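Local coordinates for protein fiber (Bovine adenovirus 4, PDB 4UE0) that forms the capsid fibre whose C-terminal trimeric head domain, the part described here, probably attaches the virus to a host-cell receptor, at residues A[14-19]-A[50-55]; A[43-48]-A[103-108]; A[74-79]-A[107-112]. All blocks are in the same frame, centred on the assembly; numbering follows the deposited sequence.

In the fold
The head is a sandwich of two four-stranded antiparallel sheets. Interaction 1 belongs to the core: strands 8-16 and 51-55, each outermost in its sheet within the chain, face each other through apolar and aromatic groups. Interaction 2 lies partly at the surface, where two chain crossings between the sheets meet; it mixes a backbone hydrogen bond and a water bridge with apolar contacts. Interaction 3 ties strand 70-77, also outermost within the chain, to the loop that carries 103-108, chiefly by polar bonds, beside the second subunit. Interaction 2 touches both others, sharing P107 and N108 with interaction 3 and packing F43 and T46 against F19 of interaction 1; interactions 1 and 3 do not touch.

Interaction 1: residues A[14-19]-A[50-55]; sequences VGFMDF and TTIYFQ
F16 fills the tight centre of this contact, where strands 14-16 and 51-55 cross at 127° with their axes 8.0 Å apart. Its CG is anti to the backbone N (chi1 -172°), which lays the ring across the other strand: I52 CA stands over the middle of one face, 4.0 Å from the ring centroid, and I52 CG2 reaches F16 CG at 3.8 Å. The ring also lies against two backbone carbonyls, CD1 3.4 Å from Y53 O, CE2 and CZ close to T51 O. F16 turns its edge into the face of Y53, CE1 over the middle of that ring, a T-shaped pair with planes at 83° and centroids 5.0 Å apart. V14 CG2 sits almost exactly on the normal of the F54 ring, 3.7 Å from its centroid, a clean CH-pi contact. I52 CD1 meets the edge of the F19 ring tip to tip, and I21 packs on V14 and I52.

The loose side is the exposed one of Y53 and M17. M17, in the type II' turn from F16 to F19, was modelled in two conformers; its CE comes only to 4.0 Å of Y53 OH. The two sheets are thus held here by apolar, aromatic and ring-to-carbonyl contacts, with no hydrogen bond between the segments.

Interaction 2: residues A[43-48]-A[103-108]; sequences FMPTSD and SSLEPN
The carbonyl oxygen of P45 is the best-held polar atom between these two loops, and across the contact a single bond grips it. N108 N donates to P45 O at 2.7 Å, nearly straight at the hydrogen (165°) and almost along the C=O axis. N108, on a backbone of positive phi (65°), brings its side chain round beside T46: ND2 lies 3.7 Å from T46 CA, while a water donates both to N108 OD1 and to T46 O, at 2.7 Å from the latter. M44 runs extended alongside the N108 backbone as far as SD, then bends at chi3 (-83°), which brings CE to N108 O at 3.8 Å.

Both loops cross from one sheet of the sandwich to the other. The first leads from strand 34-40 to strand 51-55 and the second from strand 96-101 to strand 114-120, so their meeting joins two crossings between the sheets. On the inner side L105 CD1 touches P45 CG at 3.9 Å and the edge of the F43 ring at CE2 and CZ, near the ring plane; Y86 and Q76 pack on L105 too. Further out the P107 ring lies over the backbone of S47 and D48, its CG 3.8 Å from D48 N. D48 CA makes a CA-H...O contact of 3.2 Å with L105 O, and S104 CB rests 3.5 Å from D48 O, beside the solvent-exposed D48.

Interaction 3: residues A[74-79]-A[107-112]; sequences CTQQLP and PNIMVS
Three direct hydrogen bonds join strand 74-77 to the irregular run 109-112. At T75 the link is double: T75 N gives its hydrogen to the side-chain oxygen S112 OG at 2.9 Å, and T75 O receives S112 N at 3.0 Å, the donor lying in the carbonyl plane. The hydroxyl can stand in for a main-chain acceptor because S112 OG sits in the crowded position between its own backbone N and carbonyl carbon (chi1 55°), turned to the strand. T75 O also receives a CA-H...O contact from V111 CA, so two donors meet on it.

The third bond comes from the Q76 side chain, extended beyond CG. NE2 donates to I109 O at 2.9 Å; that oxygen lies near the amide plane of Q76, yet the donor stands well above the I109 carbonyl plane and the bond is bent to 144°. The other end of the amide, OE1, takes the backbone N of E106, so this buried glutamine grips the loop at two points and its rotation is fixed. A water adds a bridge, accepting from Q77 N and donating to M110 O at 2.7 Å.

Apolar and van der Waals contacts fill in between. C74 SG presses on V111 CG1 at 3.4 Å, and V111 CG2 lies against Q76 CG. I109 spreads over the strand's end: its CG2 touches the carbonyl oxygen Q77 O at 3.3 Å, whereas its CD1 meets P79 CD at 3.9 Å.

On the trimer side, T75 OG1 is hydrogen-bonded to Y71 OH of the second subunit, and S112 packs on the same tyrosine. The arrangement is that of a beta-sandwich strand, outermost in its sheet within the chain, lined by a non-regular inter-sheet loop beside a subunit interface of the trimeric fibre head.

Interaction 1: residues A[14-19]-A[50-55]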
ATOM      1  N   VAL A  14      -2.374 -15.545 -12.933  1.00 16.71           N
ATOM      2  CA  VAL A  14      -2.735 -16.872 -12.436  1.00 16.68           C
ATOM      3  C   VAL A  14      -4.235 -17.054 -12.553  1.00 15.79           C
ATOM      4  O   VAL A  14      -4.997 -16.305 -11.944  1.00 17.24           O
ATOM      5  CB  VAL A  14      -2.339 -17.015 -10.955  1.00 18.36           C
ATOM      6  CG1 VAL A  14      -2.707 -18.393 -10.411  1.00 18.66           C
ATOM      7  CG2 VAL A  14      -0.853 -16.771 -10.776  1.00 19.41           C
ATOM      8  N   GLY A  15      -4.654 -18.065 -13.307  1.00 17.21           N
ATOM      9  CA  GLY A  15      -6.036 -18.516 -13.258  1.00 17.17           C
ATOM     10  C   GLY A  15      -6.208 -19.481 -12.097  1.00 17.47           C
ATOM     11  O   GLY A  15      -5.499 -20.473 -11.998  1.00 21.89           O
ATOM     12  N   PHE A  16      -7.127 -19.183 -11.193  1.00 17.79           N
ATOM     13  CA  PHE A  16      -7.354 -20.028 -10.032  1.00 16.09           C
ATOM     14  C   PHE A  16      -8.840 -20.165  -9.863  1.00 14.69           C
ATOM     15  O   PHE A  16      -9.550 -19.180  -9.728  1.00 14.87           O
ATOM     16  CB  PHE A  16      -6.751 -19.445  -8.765  1.00 15.43           C
ATOM     17  CG  PHE A  16      -6.799 -20.387  -7.598  1.00 14.14           C
ATOM     18  CD1 PHE A  16      -5.902 -21.422  -7.508  1.00 16.25           C
ATOM     19  CD2 PHE A  16      -7.741 -20.245  -6.616  1.00 14.53           C
ATOM     20  CE1 PHE A  16      -5.952 -22.315  -6.461  1.00 15.07           C
ATOM     21  CE2 PHE A  16      -7.795 -21.131  -5.558  1.00 13.35           C
ATOM     22  CZ  PHE A  16      -6.869 -22.183  -5.483  1.00 13.68           C
ATOM     23  N   MET A  17      -9.195 -21.442  -9.920  0.50 17.98           N
ATOM     24  CA  MET A  17     -10.495 -21.845 -10.197  0.50 17.85           C
ATOM     25  C   MET A  17     -10.901 -20.958 -11.384  0.50 16.86           C
ATOM     26  O   MET A  17     -10.151 -20.904 -12.398  0.50 16.27           O
ATOM     27  CB  MET A  17     -11.297 -21.728  -8.909  0.50 17.68           C
ATOM     28  CG  MET A  17     -10.552 -22.434  -7.748  0.50 18.43           C
ATOM     29  SD  MET A  17     -10.490 -24.267  -7.765  0.50 19.22           S
ATOM     30  CE  MET A  17      -8.917 -24.788  -7.063  0.50 18.71           C
ATOM     31  N   ASP A  18     -12.034 -20.264 -11.217  0.50 13.60           N
ATOM     32  CA  ASP A  18     -12.764 -19.561 -12.241  0.50 14.07           C
ATOM     33  C   ASP A  18     -12.492 -18.048 -12.167  0.50 15.27           C
ATOM     34  O   ASP A  18     -13.304 -17.270 -12.669  0.50 17.86           O
ATOM     35  CB  ASP A  18     -14.254 -19.882 -11.997  0.50 16.04           C
ATOM     36  CG  ASP A  18     -15.146 -19.669 -13.212  0.50 14.77           C
ATOM     37  OD1 ASP A  18     -14.687 -19.690 -14.376  0.50 14.72           O
ATOM     38  OD2 ASP A  18     -16.339 -19.416 -12.946  0.50 16.50           O
ATOM     39  N   PHE A  19     -11.372 -17.616 -11.566  1.00 13.97           N
ATOM     40  CA  PHE A  19     -11.027 -16.192 -11.549  1.00 14.30           C
ATOM     41  C   PHE A  19      -9.521 -16.024 -11.789  1.00 15.15           C
ATOM     42  O   PHE A  19      -8.760 -17.007 -11.904  1.00 20.10           O
ATOM     43  CB  PHE A  19     -11.550 -15.484 -10.281  1.00 14.09           C
ATOM     44  CG  PHE A  19     -10.913 -15.951  -8.990  1.00 13.70           C
ATOM     45  CD1 PHE A  19     -11.441 -17.030  -8.281  1.00 14.14           C
ATOM     46  CD2 PHE A  19      -9.783 -15.306  -8.464  1.00 14.04           C
ATOM     47  CE1 PHE A  19     -10.883 -17.454  -7.083  1.00 14.98           C
ATOM     48  CE2 PHE A  19      -9.223 -15.731  -7.271  1.00 15.84           C
ATOM     49  CZ  PHE A  19      -9.753 -16.825  -6.609  1.00 15.11           C
ATOM     50  N   THR A  50      -9.579 -19.511   0.949  1.00 15.50           N
ATOM     51  CA  THR A  50      -8.599 -19.146   1.949  1.00 14.41           C
ATOM     52  C   THR A  50      -7.193 -19.197   1.389  1.00 13.71           C
ATOM     53  O   THR A  50      -6.290 -18.590   1.961  1.00 15.85           O
ATOM     54  CB  THR A  50      -8.678 -20.055   3.196  1.00 19.89           C
ATOM     55  OG1 THR A  50      -8.589 -21.429   2.813  1.00 27.70           O
ATOM     56  CG2 THR A  50      -9.974 -19.850   3.900  1.00 21.88           C
ATOM     57  N   THR A  51      -6.986 -19.953   0.328  1.00 13.08           N
ATOM     58  CA  THR A  51      -5.648 -20.148  -0.232  1.00 12.55           C
ATOM     59  C   THR A  51      -5.707 -20.134  -1.744  1.00 12.30           C
ATOM     60  O   THR A  51      -6.596 -20.763  -2.326  1.00 15.58           O
ATOM     61  CB  THR A  51      -5.019 -21.495   0.207  1.00 15.68           C
ATOM     62  OG1 THR A  51      -5.137 -21.660   1.630  1.00 17.58           O
ATOM     63  CG2 THR A  51      -3.581 -21.610  -0.245  1.00 15.40           C
ATOM     64  N   ILE A  52      -4.794 -19.398  -2.367  1.00 11.61           N
ATOM     65  CA  ILE A  52      -4.565 -19.453  -3.799  1.00 11.32           C
ATOM     66  C   ILE A  52      -3.168 -19.998  -3.996  1.00 11.92           C
ATOM     67  O   ILE A  52      -2.221 -19.495  -3.406  1.00 14.41           O
ATOM     68  CB  ILE A  52      -4.680 -18.064  -4.447  1.00 11.79           C
ATOM     69  CG1 ILE A  52      -6.105 -17.535  -4.313  1.00 12.01           C
ATOM     70  CG2 ILE A  52      -4.253 -18.114  -5.891  1.00 13.33           C
ATOM     71  CD1 ILE A  52      -6.253 -16.073  -4.718  1.00 13.95           C
ATOM     72  N   TYR A  53      -3.041 -21.058  -4.791  1.00 12.31           N
ATOM     73  CA  TYR A  53      -1.741 -21.673  -5.019  1.00 13.17           C
ATOM     74  C   TYR A  53      -1.555 -21.923  -6.508  1.00 13.74           C
ATOM     75  O   TYR A  53      -2.523 -22.025  -7.271  1.00 14.21           O
ATOM     76  CB  TYR A  53      -1.618 -22.978  -4.216  1.00 13.93           C
ATOM     77  CG  TYR A  53      -2.682 -23.959  -4.523  1.00 13.84           C
ATOM     78  CD1 TYR A  53      -2.655 -24.711  -5.701  1.00 15.32           C
ATOM     79  CD2 TYR A  53      -3.766 -24.102  -3.688  1.00 15.64           C
ATOM     80  CE1 TYR A  53      -3.677 -25.550  -6.022  1.00 15.84           C
ATOM     81  CE2 TYR A  53      -4.779 -24.999  -3.992  1.00 16.98           C
ATOM     82  CZ  TYR A  53      -4.733 -25.716  -5.178  1.00 16.98           C
ATOM     83  OH  TYR A  53      -5.764 -26.583  -5.500  1.00 22.96           O
ATOM     84  N   PHE A  54      -0.311 -22.055  -6.915  1.00 13.90           N
ATOM     85  CA  PHE A  54       0.025 -22.250  -8.299  1.00 15.79           C
ATOM     86  C   PHE A  54       1.506 -22.583  -8.402  1.00 15.65           C
ATOM     87  O   PHE A  54       2.277 -22.406  -7.463  1.00 17.19           O
ATOM     88  CB  PHE A  54      -0.312 -20.992  -9.126  1.00 16.33           C
ATOM     89  CG  PHE A  54       0.409 -19.760  -8.667  1.00 15.81           C
ATOM     90  CD1 PHE A  54      -0.089 -18.992  -7.614  1.00 15.72           C
ATOM     91  CD2 PHE A  54       1.588 -19.383  -9.284  1.00 17.28           C
ATOM     92  CE1 PHE A  54       0.591 -17.874  -7.191  1.00 16.16           C
ATOM     93  CE2 PHE A  54       2.265 -18.271  -8.876  1.00 17.81           C
ATOM     94  CZ  PHE A  54       1.771 -17.515  -7.834  1.00 17.12           C
ATOM     95  N   GLN A  55       1.887 -23.039  -9.577  1.00 17.43           N
ATOM     96  CA  GLN A  55       3.268 -23.396  -9.836  1.00 19.70           C
ATOM     97  C   GLN A  55       3.966 -22.179 -10.427  1.00 21.86           C
ATOM     98  O   GLN A  55       3.497 -21.566 -11.398  1.00 23.89           O
ATOM     99  CB  GLN A  55       3.342 -24.622 -10.738  1.00 24.41           C
ATOM    100  CG  GLN A  55       4.673 -25.342 -10.733  1.00 29.20           C
ATOM    101  CD  GLN A  55       4.592 -26.638 -11.514  1.00 33.75           C
ATOM    102  OE1 GLN A  55       3.533 -27.003 -12.039  1.00 38.93           O
ATOM    103  NE2 GLN A  55       5.706 -27.343 -11.591  1.00 41.06           N
TER

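Interaction 2: residues A[43-48]-A[103-108]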
ATOM      1  N   PHE A  43      -8.660  -8.098  -7.311  1.00 10.59           N
ATOM      2  CA  PHE A  43      -9.253  -9.262  -7.938  1.00 11.41           C
ATOM      3  C   PHE A  43     -10.568  -9.586  -7.267  1.00 11.54           C
ATOM      4  O   PHE A  43     -10.839  -9.178  -6.136  1.00 12.05           O
ATOM      5  CB  PHE A  43      -8.312 -10.466  -7.892  1.00 11.86           C
ATOM      6  CG  PHE A  43      -8.064 -11.014  -6.505  1.00 13.32           C
ATOM      7  CD1 PHE A  43      -7.128 -10.406  -5.676  1.00 14.23           C
ATOM      8  CD2 PHE A  43      -8.756 -12.100  -6.028  1.00 14.13           C
ATOM      9  CE1 PHE A  43      -6.891 -10.879  -4.399  1.00 15.01           C
ATOM     10  CE2 PHE A  43      -8.532 -12.572  -4.747  1.00 13.34           C
ATOM     11  CZ  PHE A  43      -7.605 -11.952  -3.932  1.00 13.86           C
ATOM     12  N   MET A  44     -11.374 -10.377  -7.970  1.00 12.12           N
ATOM     13  CA  MET A  44     -12.710 -10.725  -7.504  1.00 13.19           C
ATOM     14  C   MET A  44     -12.803 -12.249  -7.376  1.00 12.47           C
ATOM     15  O   MET A  44     -13.028 -12.973  -8.368  1.00 13.23           O
ATOM     16  CB  MET A  44     -13.854 -10.223  -8.361  0.50 13.41           C
ATOM     17  CG  MET A  44     -15.179 -10.523  -7.690  0.50 12.19           C
ATOM     18  SD  MET A  44     -16.555  -9.934  -8.681  0.50 14.22           S
ATOM     19  CE  MET A  44     -16.592  -8.215  -8.173  0.50 17.07           C
ATOM     20  N   PRO A  45     -12.627 -12.780  -6.167  1.00 12.39           N
ATOM     21  CA  PRO A  45     -12.796 -14.206  -5.984  1.00 13.07           C
ATOM     22  C   PRO A  45     -14.266 -14.574  -6.162  1.00 13.34           C
ATOM     23  O   PRO A  45     -15.154 -13.800  -5.805  1.00 14.42           O
ATOM     24  CB  PRO A  45     -12.327 -14.427  -4.542  1.00 14.57           C
ATOM     25  CG  PRO A  45     -12.681 -13.169  -3.841  1.00 14.15           C
ATOM     26  CD  PRO A  45     -12.424 -12.084  -4.872  1.00 13.45           C
ATOM     27  N   THR A  46     -14.527 -15.783  -6.625  1.00 14.90           N
ATOM     28  CA  THR A  46     -15.885 -16.240  -6.900  1.00 16.79           C
ATOM     29  C   THR A  46     -16.373 -17.270  -5.891  1.00 16.09           C
ATOM     30  O   THR A  46     -17.481 -17.786  -6.021  1.00 18.20           O
ATOM     31  CB  THR A  46     -15.944 -16.851  -8.320  1.00 20.39           C
ATOM     32  OG1 THR A  46     -14.947 -17.867  -8.408  1.00 25.58           O
ATOM     33  CG2 THR A  46     -15.650 -15.800  -9.370  1.00 25.37           C
ATOM     34  N   SER A  47     -15.541 -17.554  -4.899  1.00 15.29           N
ATOM     35  CA  SER A  47     -15.858 -18.509  -3.846  1.00 15.85           C
ATOM     36  C   SER A  47     -15.086 -18.080  -2.598  1.00 15.92           C
ATOM     37  O   SER A  47     -14.240 -17.197  -2.643  1.00 16.50           O
ATOM     38  CB  SER A  47     -15.510 -19.944  -4.238  1.00 20.16           C
ATOM     39  OG  SER A  47     -14.123 -20.118  -4.426  1.00 23.60           O
ATOM     40  N   ASP A  48     -15.401 -18.722  -1.488  1.00 16.66           N
ATOM     41  CA  ASP A  48     -14.862 -18.353  -0.192  1.00 16.43           C
ATOM     42  C   ASP A  48     -13.499 -18.979   0.026  1.00 15.43           C
ATOM     43  O   ASP A  48     -13.283 -19.733   0.956  1.00 19.68           O
ATOM     44  CB  ASP A  48     -15.848 -18.706   0.925  1.00 20.15           C
ATOM     45  CG  ASP A  48     -16.089 -20.195   1.063  1.00 21.28           C
ATOM     46  OD1 ASP A  48     -15.934 -20.933   0.065  1.00 24.51           O
ATOM     47  OD2 ASP A  48     -16.445 -20.629   2.200  1.00 32.64           O
ATOM     48  N   SER A 103      -8.504 -15.278   6.728  1.00 12.29           N
ATOM     49  CA  SER A 103      -9.813 -15.871   6.823  1.00 14.16           C
ATOM     50  C   SER A 103     -10.361 -15.975   5.405  1.00 12.52           C
ATOM     51  O   SER A 103      -9.792 -15.412   4.455  1.00 13.63           O
ATOM     52  CB  SER A 103     -10.683 -15.103   7.823  1.00 18.98           C
ATOM     53  OG  SER A 103     -10.975 -13.836   7.419  1.00 21.95           O
ATOM     54  N   SER A 104     -11.463 -16.694   5.265  1.00 13.90           N
ATOM     55  CA  SER A 104     -12.032 -16.895   3.945  1.00 13.60           C
ATOM     56  C   SER A 104     -12.537 -15.586   3.349  1.00 13.40           C
ATOM     57  O   SER A 104     -13.177 -14.786   4.004  1.00 14.20           O
ATOM     58  CB  SER A 104     -13.143 -17.948   3.995  1.00 15.60           C
ATOM     59  OG  SER A 104     -14.231 -17.526   4.798  1.00 20.37           O
ATOM     60  N   LEU A 105     -12.257 -15.408   2.071  1.00 12.05           N
ATOM     61  CA  LEU A 105     -12.725 -14.233   1.360  1.00 11.60           C
ATOM     62  C   LEU A 105     -14.240 -14.327   1.095  1.00 12.42           C
ATOM     63  O   LEU A 105     -14.819 -15.408   1.018  1.00 14.28           O
ATOM     64  CB  LEU A 105     -11.963 -14.085   0.040  1.00 12.50           C
ATOM     65  CG  LEU A 105     -10.456 -13.928   0.163  1.00 12.83           C
ATOM     66  CD1 LEU A 105      -9.826 -13.927  -1.220  1.00 13.63           C
ATOM     67  CD2 LEU A 105     -10.101 -12.652   0.867  1.00 13.85           C
ATOM     68  N   GLU A 106     -14.891 -13.173   0.993  1.00 12.64           N
ATOM     69  CA  GLU A 106     -16.289 -13.126   0.583  1.00 13.75           C
ATOM     70  C   GLU A 106     -16.379 -13.313  -0.924  1.00 13.59           C
ATOM     71  O   GLU A 106     -15.725 -12.590  -1.681  1.00 14.37           O
ATOM     72  CB  GLU A 106     -16.925 -11.781   0.914  0.50 15.21           C
ATOM     73  CG  GLU A 106     -16.878 -11.422   2.379  0.50 16.43           C
ATOM     74  CD  GLU A 106     -17.750 -12.316   3.215  0.50 19.97           C
ATOM     75  OE1 GLU A 106     -18.852 -12.686   2.762  0.50 27.27           O
ATOM     76  OE2 GLU A 106     -17.335 -12.647   4.339  0.50 24.57           O
ATOM     77  N   PRO A 107     -17.223 -14.237  -1.396  1.00 14.37           N
ATOM     78  CA  PRO A 107     -17.376 -14.364  -2.835  1.00 15.56           C
ATOM     79  C   PRO A 107     -17.938 -13.108  -3.503  1.00 13.88           C
ATOM     80  O   PRO A 107     -18.814 -12.457  -2.956  1.00 14.70           O
ATOM     81  CB  PRO A 107     -18.396 -15.513  -2.974  1.00 17.39           C
ATOM     82  CG  PRO A 107     -18.342 -16.268  -1.681  1.00 20.29           C
ATOM     83  CD  PRO A 107     -18.045 -15.215  -0.663  1.00 15.48           C
ATOM     84  N   ASN A 108     -17.468 -12.834  -4.710  1.00 14.31           N
ATOM     85  CA  ASN A 108     -18.077 -11.834  -5.596  1.00 15.51           C
ATOM     86  C   ASN A 108     -17.994 -10.393  -5.084  1.00 15.29           C
ATOM     87  O   ASN A 108     -18.803  -9.553  -5.442  1.00 17.25           O
ATOM     88  CB  ASN A 108     -19.518 -12.231  -5.957  1.00 18.02           C
ATOM     89  CG  ASN A 108     -19.591 -13.658  -6.460  1.00 20.01           C
ATOM     90  OD1 ASN A 108     -20.377 -14.489  -5.960  1.00 26.11           O
ATOM     91  ND2 ASN A 108     -18.730 -13.968  -7.398  1.00 20.23           N
TER
HETATM   92  O   HOH W   1     -20.103 -17.359  -6.550  1.00 46.57           O

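Interaction 3: residues A[74-79]-A[107-112]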
ATOM      1  N   CYS A  74      -4.946  -6.866   2.769  1.00  9.20           N
ATOM      2  CA  CYS A  74      -5.906  -6.390   1.801  1.00  9.33           C
ATOM      3  C   CYS A  74      -7.253  -6.295   2.453  1.00  9.21           C
ATOM      4  O   CYS A  74      -7.422  -6.700   3.610  1.00 10.09           O
ATOM      5  CB  CYS A  74      -5.916  -7.305   0.566  1.00 10.65           C
ATOM      6  SG  CYS A  74      -6.504  -8.961   0.884  1.00 11.71           S
ATOM      7  N   THR A  75      -8.241  -5.762   1.723  1.00  9.54           N
ATOM      8  CA  THR A  75      -9.579  -5.592   2.268  1.00  9.40           C
ATOM      9  C   THR A  75     -10.641  -5.988   1.256  1.00  9.58           C
ATOM     10  O   THR A  75     -10.415  -6.040   0.057  1.00 10.26           O
ATOM     11  CB  THR A  75      -9.852  -4.138   2.711  1.00 10.96           C
ATOM     12  OG1 THR A  75      -9.940  -3.276   1.566  1.00 11.78           O
ATOM     13  CG2 THR A  75      -8.800  -3.627   3.705  1.00 11.35           C
ATOM     14  N   GLN A  76     -11.824  -6.225   1.814  1.00  9.94           N
ATOM     15  CA  GLN A  76     -13.072  -6.235   1.042  1.00 10.11           C
ATOM     16  C   GLN A  76     -14.102  -5.353   1.752  1.00 11.24           C
ATOM     17  O   GLN A  76     -14.122  -5.262   2.977  1.00 11.75           O
ATOM     18  CB  GLN A  76     -13.678  -7.635   0.928  1.00 10.93           C
ATOM     19  CG  GLN A  76     -12.865  -8.584   0.075  1.00 11.23           C
ATOM     20  CD  GLN A  76     -13.512  -9.940   0.026  1.00 11.44           C
ATOM     21  OE1 GLN A  76     -13.736 -10.580   1.060  1.00 12.18           O
ATOM     22  NE2 GLN A  76     -13.866 -10.396  -1.169  1.00 12.66           N
ATOM     23  N   GLN A  77     -14.926  -4.698   0.955  1.00 10.96           N
ATOM     24  CA  GLN A  77     -16.035  -3.886   1.446  1.00 11.96           C
ATOM     25  C   GLN A  77     -17.301  -4.695   1.319  1.00 15.27           C
ATOM     26  O   GLN A  77     -17.699  -5.073   0.216  1.00 16.39           O
ATOM     27  CB  GLN A  77     -16.124  -2.609   0.643  1.00 12.89           C
ATOM     28  CG  GLN A  77     -17.271  -1.712   1.050  1.00 13.43           C
ATOM     29  CD  GLN A  77     -17.248  -0.381   0.372  1.00 13.17           C
ATOM     30  OE1 GLN A  77     -16.221   0.251   0.289  1.00 13.92           O
ATOM     31  NE2 GLN A  77     -18.400   0.069  -0.080  1.00 17.23           N
ATOM     32  N   LEU A  78     -17.893  -4.991   2.473  1.00 17.02           N
ATOM     33  CA  LEU A  78     -19.061  -5.860   2.538  1.00 21.63           C
ATOM     34  C   LEU A  78     -20.305  -5.096   2.126  1.00 23.81           C
ATOM     35  O   LEU A  78     -20.304  -3.873   2.065  1.00 22.71           O
ATOM     36  CB  LEU A  78     -19.196  -6.438   3.932  1.00 24.65           C
ATOM     37  CG  LEU A  78     -18.319  -7.641   4.261  1.00 31.19           C
ATOM     38  CD1 LEU A  78     -17.143  -7.901   3.339  1.00 33.78           C
ATOM     39  CD2 LEU A  78     -17.835  -7.517   5.693  1.00 36.76           C
ATOM     40  N   PRO A  79     -21.381  -5.819   1.811  1.00 28.74           N
ATOM     41  CA  PRO A  79     -22.576  -5.123   1.337  1.00 30.32           C
ATOM     42  C   PRO A  79     -23.126  -4.037   2.284  1.00 28.68           C
ATOM     43  O   PRO A  79     -23.692  -3.051   1.805  1.00 35.68           O
ATOM     44  CB  PRO A  79     -23.584  -6.253   1.175  1.00 34.79           C
ATOM     45  CG  PRO A  79     -22.745  -7.453   0.884  1.00 37.30           C
ATOM     46  CD  PRO A  79     -21.533  -7.284   1.744  1.00 32.19           C
ATOM     47  N   PRO A 107     -17.223 -14.237  -1.396  1.00 14.37           N
ATOM     48  CA  PRO A 107     -17.376 -14.364  -2.835  1.00 15.56           C
ATOM     49  C   PRO A 107     -17.938 -13.108  -3.503  1.00 13.88           C
ATOM     50  O   PRO A 107     -18.814 -12.457  -2.956  1.00 14.70           O
ATOM     51  CB  PRO A 107     -18.396 -15.513  -2.974  1.00 17.39           C
ATOM     52  CG  PRO A 107     -18.342 -16.268  -1.681  1.00 20.29           C
ATOM     53  CD  PRO A 107     -18.045 -15.215  -0.663  1.00 15.48           C
ATOM     54  N   ASN A 108     -17.468 -12.834  -4.710  1.00 14.31           N
ATOM     55  CA  ASN A 108     -18.077 -11.834  -5.596  1.00 15.51           C
ATOM     56  C   ASN A 108     -17.994 -10.393  -5.084  1.00 15.29           C
ATOM     57  O   ASN A 108     -18.803  -9.553  -5.442  1.00 17.25           O
ATOM     58  CB  ASN A 108     -19.518 -12.231  -5.957  1.00 18.02           C
ATOM     59  CG  ASN A 108     -19.591 -13.658  -6.460  1.00 20.01           C
ATOM     60  OD1 ASN A 108     -20.377 -14.489  -5.960  1.00 26.11           O
ATOM     61  ND2 ASN A 108     -18.730 -13.968  -7.398  1.00 20.23           N
ATOM     62  N   ILE A 109     -16.978 -10.136  -4.272  1.00 13.41           N
ATOM     63  CA  ILE A 109     -16.671  -8.807  -3.814  1.00 13.49           C
ATOM     64  C   ILE A 109     -15.196  -8.550  -4.119  1.00 11.94           C
ATOM     65  O   ILE A 109     -14.335  -9.388  -3.853  1.00 11.85           O
ATOM     66  CB  ILE A 109     -16.935  -8.659  -2.287  1.00 13.89           C
ATOM     67  CG1 ILE A 109     -18.418  -8.839  -1.997  1.00 15.93           C
ATOM     68  CG2 ILE A 109     -16.397  -7.311  -1.800  1.00 13.46           C
ATOM     69  CD1 ILE A 109     -18.767  -8.704  -0.537  1.00 18.54           C
ATOM     70  N   MET A 110     -14.893  -7.378  -4.659  1.00 11.81           N
ATOM     71  CA  MET A 110     -13.533  -7.060  -5.015  1.00 10.74           C
ATOM     72  C   MET A 110     -12.605  -7.029  -3.794  1.00 10.66           C
ATOM     73  O   MET A 110     -12.972  -6.523  -2.743  1.00 11.10           O
ATOM     74  CB  MET A 110     -13.475  -5.698  -5.707  1.00 11.27           C
ATOM     75  CG  MET A 110     -12.186  -5.465  -6.475  1.00 12.47           C
ATOM     76  SD  MET A 110     -11.989  -6.480  -7.972  1.00 14.30           S
ATOM     77  CE  MET A 110     -13.245  -5.746  -9.003  1.00 15.78           C
ATOM     78  N   VAL A 111     -11.401  -7.546  -3.966  1.00 10.03           N
ATOM     79  CA  VAL A 111     -10.324  -7.505  -2.972  1.00  9.54           C
ATOM     80  C   VAL A 111      -9.353  -6.433  -3.439  1.00  9.65           C
ATOM     81  O   VAL A 111      -8.969  -6.415  -4.616  1.00 11.14           O
ATOM     82  CB  VAL A 111      -9.606  -8.851  -2.867  1.00 10.45           C
ATOM     83  CG1 VAL A 111      -8.461  -8.794  -1.880  1.00 10.47           C
ATOM     84  CG2 VAL A 111     -10.566  -9.967  -2.472  1.00 10.75           C
ATOM     85  N   SER A 112      -8.945  -5.546  -2.515  1.00  9.87           N
ATOM     86  CA  SER A 112      -8.008  -4.490  -2.890  1.00 10.18           C
ATOM     87  C   SER A 112      -6.624  -5.033  -3.279  1.00 10.74           C
ATOM     88  O   SER A 112      -6.189  -6.073  -2.808  1.00 11.35           O
ATOM     89  CB  SER A 112      -7.858  -3.497  -1.751  1.00 11.82           C
ATOM     90  OG  SER A 112      -7.472  -4.125  -0.545  1.00 15.09           O
TER
HETATM   91  O   HOH W   2     -14.454  -4.420  -1.964  1.00 12.11           O